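Local atomic coordinates of cell division control protein 4 (Saccharomyces cerevisiae, PDB entry 3V7D), a protein that recognises phosphorylated targets such as the CDK inhibitor SIC1 for an SCF ubiquitin ligase, which marks them for proteasomal degradation. Residues B[16-27]-B[44-55]. The protein carries 1 engineered substitution. Numbering follows the deposited sequence.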
loop_
_atom_site.group_PDB
_atom_site.type_symbol
_atom_site.label_atom_id
_atom_site.label_comp_id
_atom_site.label_asym_id
_atom_site.label_seq_id
_atom_site.Cartn_x
_atom_site.Cartn_y
_atom_site.Cartn_z
ATOM N N THR B 16 13.476 20.398 -24.145
ATOM C CA THR B 16 13.775 19.788 -25.434
ATOM C C THR B 16 15.281 19.715 -25.681
ATOM O O THR B 16 15.795 18.690 -26.132
ATOM C CB THR B 16 13.101 20.565 -26.583
ATOM O OG1 THR B 16 11.683 20.376 -26.515
ATOM C CG2 THR B 16 13.605 20.083 -27.932
ATOM N N SER B 17 15.982 20.799 -25.363
ATOM C CA SER B 17 17.409 20.924 -25.665
ATOM C C SER B 17 18.298 19.992 -24.846
ATOM O O SER B 17 19.213 19.375 -25.385
ATOM C CB SER B 17 17.869 22.370 -25.478
ATOM O OG SER B 17 17.207 23.234 -26.384
ATOM N N LEU B 18 18.027 19.895 -23.547
ATOM C CA LEU B 18 18.841 19.074 -22.654
ATOM C C LEU B 18 18.755 17.592 -23.012
ATOM O O LEU B 18 17.786 17.161 -23.633
ATOM C CB LEU B 18 18.412 19.290 -21.202
ATOM C CG LEU B 18 18.822 20.620 -20.574
ATOM C CD1 LEU B 18 18.068 20.845 -19.270
ATOM C CD2 LEU B 18 20.324 20.651 -20.345
ATOM N N PRO B 19 19.781 16.812 -22.637
ATOM C CA PRO B 19 19.704 15.359 -22.827
ATOM C C PRO B 19 18.535 14.787 -22.037
ATOM O O PRO B 19 18.209 15.314 -20.974
ATOM C CB PRO B 19 21.031 14.859 -22.252
ATOM C CG PRO B 19 21.962 16.032 -22.394
ATOM C CD PRO B 19 21.102 17.238 -22.140
ATOM N N PHE B 20 17.922 13.730 -22.562
ATOM C CA PHE B 20 16.709 13.141 -21.994
ATOM C C PHE B 20 16.763 12.880 -20.484
ATOM O O PHE B 20 15.836 13.231 -19.754
ATOM C CB PHE B 20 16.356 11.848 -22.741
ATOM C CG PHE B 20 15.184 11.105 -22.155
ATOM C CD1 PHE B 20 13.889 11.569 -22.335
ATOM C CD2 PHE B 20 15.378 9.939 -21.434
ATOM C CE1 PHE B 20 12.808 10.885 -21.797
ATOM C CE2 PHE B 20 14.302 9.251 -20.895
ATOM C CZ PHE B 20 13.015 9.725 -21.077
ATOM N N GLU B 21 17.844 12.262 -20.021
ATOM C CA GLU B 21 17.974 11.917 -18.610
ATOM C C GLU B 21 17.943 13.157 -17.715
ATOM O O GLU B 21 17.411 13.120 -16.604
ATOM C CB GLU B 21 19.255 11.114 -18.366
ATOM C CG GLU B 21 19.335 9.815 -19.159
ATOM C CD GLU B 21 18.263 8.809 -18.766
ATOM O OE1 GLU B 21 17.742 8.894 -17.632
ATOM O OE2 GLU B 21 17.941 7.929 -19.596
ATOM N N ILE B 22 18.502 14.256 -18.209
ATOM C CA ILE B 22 18.534 15.499 -17.447
ATOM C C ILE B 22 17.165 16.177 -17.386
ATOM O O ILE B 22 16.758 16.677 -16.336
ATOM C CB ILE B 22 19.597 16.468 -17.994
ATOM C CG1 ILE B 22 20.980 15.826 -17.893
ATOM C CG2 ILE B 22 19.563 17.792 -17.234
ATOM C CD1 ILE B 22 22.105 16.738 -18.320
ATOM N N SER B 23 16.448 16.186 -18.504
ATOM C CA SER B 23 15.100 16.743 -18.511
ATOM C C SER B 23 14.200 15.883 -17.633
ATOM O O SER B 23 13.249 16.372 -17.027
ATOM C CB SER B 23 14.543 16.816 -19.932
ATOM O OG SER B 23 15.214 17.806 -20.692
ATOM N N LEU B 24 14.521 14.595 -17.564
ATOM C CA LEU B 24 13.781 13.663 -16.727
ATOM C C LEU B 24 13.985 14.013 -15.258
ATOM O O LEU B 24 13.059 13.949 -14.449
ATOM C CB LEU B 24 14.258 12.238 -16.983
ATOM C CG LEU B 24 13.150 11.201 -16.877
ATOM C CD1 LEU B 24 12.161 11.431 -18.009
ATOM C CD2 LEU B 24 13.719 9.792 -16.909
ATOM N N LYS B 25 15.216 14.379 -14.929
ATOM C CA LYS B 25 15.572 14.802 -13.584
ATOM C C LYS B 25 14.747 16.024 -13.166
ATOM O O LYS B 25 14.343 16.157 -12.009
ATOM C CB LYS B 25 17.068 15.110 -13.537
ATOM C CG LYS B 25 17.624 15.361 -12.155
ATOM C CD LYS B 25 19.148 15.475 -12.179
ATOM C CE LYS B 25 19.811 14.206 -12.708
ATOM N NZ LYS B 25 20.838 13.685 -11.760
ATOM N N ILE B 26 14.484 16.904 -14.125
ATOM C CA ILE B 26 13.712 18.116 -13.879
ATOM C C ILE B 26 12.260 17.783 -13.533
ATOM O O ILE B 26 11.681 18.352 -12.600
ATOM C CB ILE B 26 13.775 19.071 -15.096
ATOM C CG1 ILE B 26 15.206 19.590 -15.293
ATOM C CG2 ILE B 26 12.825 20.245 -14.920
ATOM C CD1 ILE B 26 15.403 20.426 -16.551
ATOM N N PHE B 27 11.679 16.846 -14.278
ATOM C CA PHE B 27 10.299 16.444 -14.036
ATOM C C PHE B 27 10.125 15.708 -12.709
ATOM O O PHE B 27 9.071 15.794 -12.083
ATOM C CB PHE B 27 9.760 15.607 -15.200
ATOM C CG PHE B 27 9.540 16.397 -16.457
ATOM C CD1 PHE B 27 8.634 17.449 -16.478
ATOM C CD2 PHE B 27 10.227 16.086 -17.617
ATOM C CE1 PHE B 27 8.422 18.181 -17.634
ATOM C CE2 PHE B 27 10.023 16.813 -18.778
ATOM C CZ PHE B 27 9.120 17.861 -18.785
ATOM N N ASN B 44 6.591 17.613 -28.311
ATOM C CA ASN B 44 7.877 17.105 -27.849
ATOM C C ASN B 44 7.916 16.889 -26.337
ATOM O O ASN B 44 8.444 15.892 -25.849
ATOM C CB ASN B 44 8.983 18.071 -28.269
ATOM C CG ASN B 44 8.778 18.607 -29.674
ATOM O OD1 ASN B 44 7.882 19.422 -29.916
ATOM N ND2 ASN B 44 9.605 18.153 -30.608
ATOM N N TRP B 45 7.370 17.851 -25.597
ATOM C CA TRP B 45 7.285 17.712 -24.146
ATOM C C TRP B 45 6.402 16.513 -23.836
ATOM O O TRP B 45 6.711 15.700 -22.958
ATOM C CB TRP B 45 6.692 18.964 -23.494
ATOM C CG TRP B 45 7.678 20.078 -23.244
ATOM C CD1 TRP B 45 8.635 20.536 -24.099
ATOM C CD2 TRP B 45 7.795 20.869 -22.053
ATOM N NE1 TRP B 45 9.338 21.567 -23.518
ATOM C CE2 TRP B 45 8.842 21.789 -22.260
ATOM C CE3 TRP B 45 7.113 20.888 -20.830
ATOM C CZ2 TRP B 45 9.221 22.722 -21.295
ATOM C CZ3 TRP B 45 7.496 21.814 -19.868
ATOM C CH2 TRP B 45 8.545 22.712 -20.105
ATOM N N ASN B 46 5.300 16.411 -24.573
ATOM C CA ASN B 46 4.357 15.314 -24.401
ATOM C C ASN B 46 5.063 13.983 -24.612
ATOM O O ASN B 46 4.895 13.045 -23.827
ATOM C CB ASN B 46 3.192 15.460 -25.383
ATOM C CG ASN B 46 2.069 14.474 -25.112
ATOM O OD1 ASN B 46 2.063 13.355 -25.633
ATOM N ND2 ASN B 46 1.103 14.891 -24.301
ATOM N N LYS B 47 5.874 13.919 -25.663
ATOM C CA LYS B 47 6.600 12.700 -26.000
ATOM C C LYS B 47 7.616 12.350 -24.913
ATOM O O LYS B 47 7.705 11.200 -24.482
ATOM C CB LYS B 47 7.295 12.854 -27.354
ATOM C CG LYS B 47 7.839 11.554 -27.932
ATOM C CD LYS B 47 8.702 11.809 -29.163
ATOM C CE LYS B 47 7.876 12.283 -30.351
ATOM N NZ LYS B 47 7.070 11.185 -30.954
ATOM N N ILE B 48 8.370 13.352 -24.468
ATOM C CA ILE B 48 9.399 13.161 -23.448
ATOM C C ILE B 48 8.835 12.600 -22.135
ATOM O O ILE B 48 9.391 11.663 -21.560
ATOM C CB ILE B 48 10.152 14.485 -23.171
ATOM C CG1 ILE B 48 11.066 14.834 -24.347
ATOM C CG2 ILE B 48 10.957 14.393 -21.888
ATOM C CD1 ILE B 48 11.767 16.167 -24.195
ATOM N N ILE B 49 7.730 13.171 -21.669
ATOM C CA ILE B 49 7.117 12.744 -20.414
ATOM C C ILE B 49 6.544 11.326 -20.485
ATOM O O ILE B 49 6.734 10.519 -19.574
ATOM C CB ILE B 49 6.014 13.728 -19.979
ATOM C CG1 ILE B 49 6.630 15.089 -19.643
ATOM C CG2 ILE B 49 5.234 13.172 -18.795
ATOM C CD1 ILE B 49 5.618 16.191 -19.471
ATOM N N ARG B 50 5.857 11.018 -21.578
ATOM C CA ARG B 50 5.222 9.713 -21.729
ATOM C C ARG B 50 6.227 8.619 -22.082
ATOM O O ARG B 50 5.854 7.482 -22.349
ATOM C CB ARG B 50 4.110 9.787 -22.776
ATOM C CG ARG B 50 3.004 10.757 -22.388
ATOM C CD ARG B 50 2.054 11.007 -23.539
ATOM N NE ARG B 50 1.392 9.785 -23.976
ATOM C CZ ARG B 50 0.709 9.673 -25.111
ATOM N NH1 ARG B 50 0.604 10.714 -25.928
ATOM N NH2 ARG B 50 0.138 8.519 -25.432
ATOM N N LYS B 51 7.505 8.974 -22.061
ATOM C CA LYS B 51 8.572 8.060 -22.429
ATOM C C LYS B 51 9.066 7.282 -21.212
ATOM O O LYS B 51 9.442 6.118 -21.321
ATOM C CB LYS B 51 9.729 8.861 -23.019
ATOM C CG LYS B 51 10.354 8.307 -24.276
ATOM C CD LYS B 51 11.458 9.261 -24.733
ATOM C CE LYS B 51 12.162 8.793 -25.993
ATOM N NZ LYS B 51 11.341 9.017 -27.216
ATOM N N SER B 52 9.067 7.924 -20.050
ATOM C CA SER B 52 9.667 7.314 -18.867
ATOM C C SER B 52 8.669 6.534 -18.024
ATOM O O SER B 52 7.580 7.014 -17.721
ATOM C CB SER B 52 10.352 8.368 -17.999
ATOM O OG SER B 52 9.420 9.351 -17.591
ATOM N N THR B 53 9.061 5.322 -17.652
ATOM C CA THR B 53 8.305 4.524 -16.706
ATOM C C THR B 53 8.580 5.053 -15.308
ATOM O O THR B 53 7.662 5.238 -14.508
ATOM C CB THR B 53 8.722 3.040 -16.783
ATOM O OG1 THR B 53 8.194 2.457 -17.981
ATOM C CG2 THR B 53 8.203 2.263 -15.580
ATOM N N SER B 54 9.855 5.318 -15.036
ATOM C CA SER B 54 10.313 5.689 -13.703
ATOM C C SER B 54 9.588 6.908 -13.141
ATOM O O SER B 54 9.286 6.959 -11.951
ATOM C CB SER B 54 11.831 5.906 -13.688
ATOM O OG SER B 54 12.205 7.008 -14.498
ATOM N N LEU B 55 9.303 7.880 -13.998
ATOM C CA LEU B 55 8.600 9.086 -13.573
ATOM C C LEU B 55 7.282 8.737 -12.888
ATOM O O LEU B 55 6.989 9.230 -11.802
ATOM C CB LEU B 55 8.346 9.998 -14.773
ATOM C CG LEU B 55 7.775 11.400 -14.559
ATOM C CD1 LEU B 55 8.232 12.297 -15.687
ATOM C CD2 LEU B 55 6.257 11.381 -14.497
#
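Phe27, with CG anti to its carbonyl carbon (chi1 -70°), enters the hole formed by Trp45, Ile48, Ile49 and Leu55, while Phe20, with CG anti to the backbone N (chi1 175°), reaches Ile48 and Lys51. Ile49 lays CG1 over one face of the Phe27 ring, 3.9 Å from its centroid, a CH-pi contact. The Phe27 edge is directed at the face of Trp45 in an offset edge-to-face pair, planes at 81°. CG2 of Ile48 bridges both phenyl rings, 4.0 Å from both Phe20 CE1 and Phe27 CE2. At the Phe20 edge, CE1 lies 3.5 Å from Ile48 O. Lys51 CD approaches the same CE1 obliquely, 3.6 Å away. Without the ring, as with an alanine at Phe20, Ile48 CG2 and the Lys51 methylenes would probably lose their packing partner and a gap would open between them. Leu24 CD1 packs 3.5 Å from Ser52 OG. Thr16 OG1 and Trp45 NE1 both hydrogen-bond the Asp13 carboxylate. The axes of segments 20-27 and 44-49 cross almost at a right angle in the F-box, the Skp1-docking motif of SCF ligases; Ile15 of helix 14-17, helix 32-39 and another protein chain also touch Trp45, about 37 Å from the centre of a chain dominated by WD-repeat propeller strands.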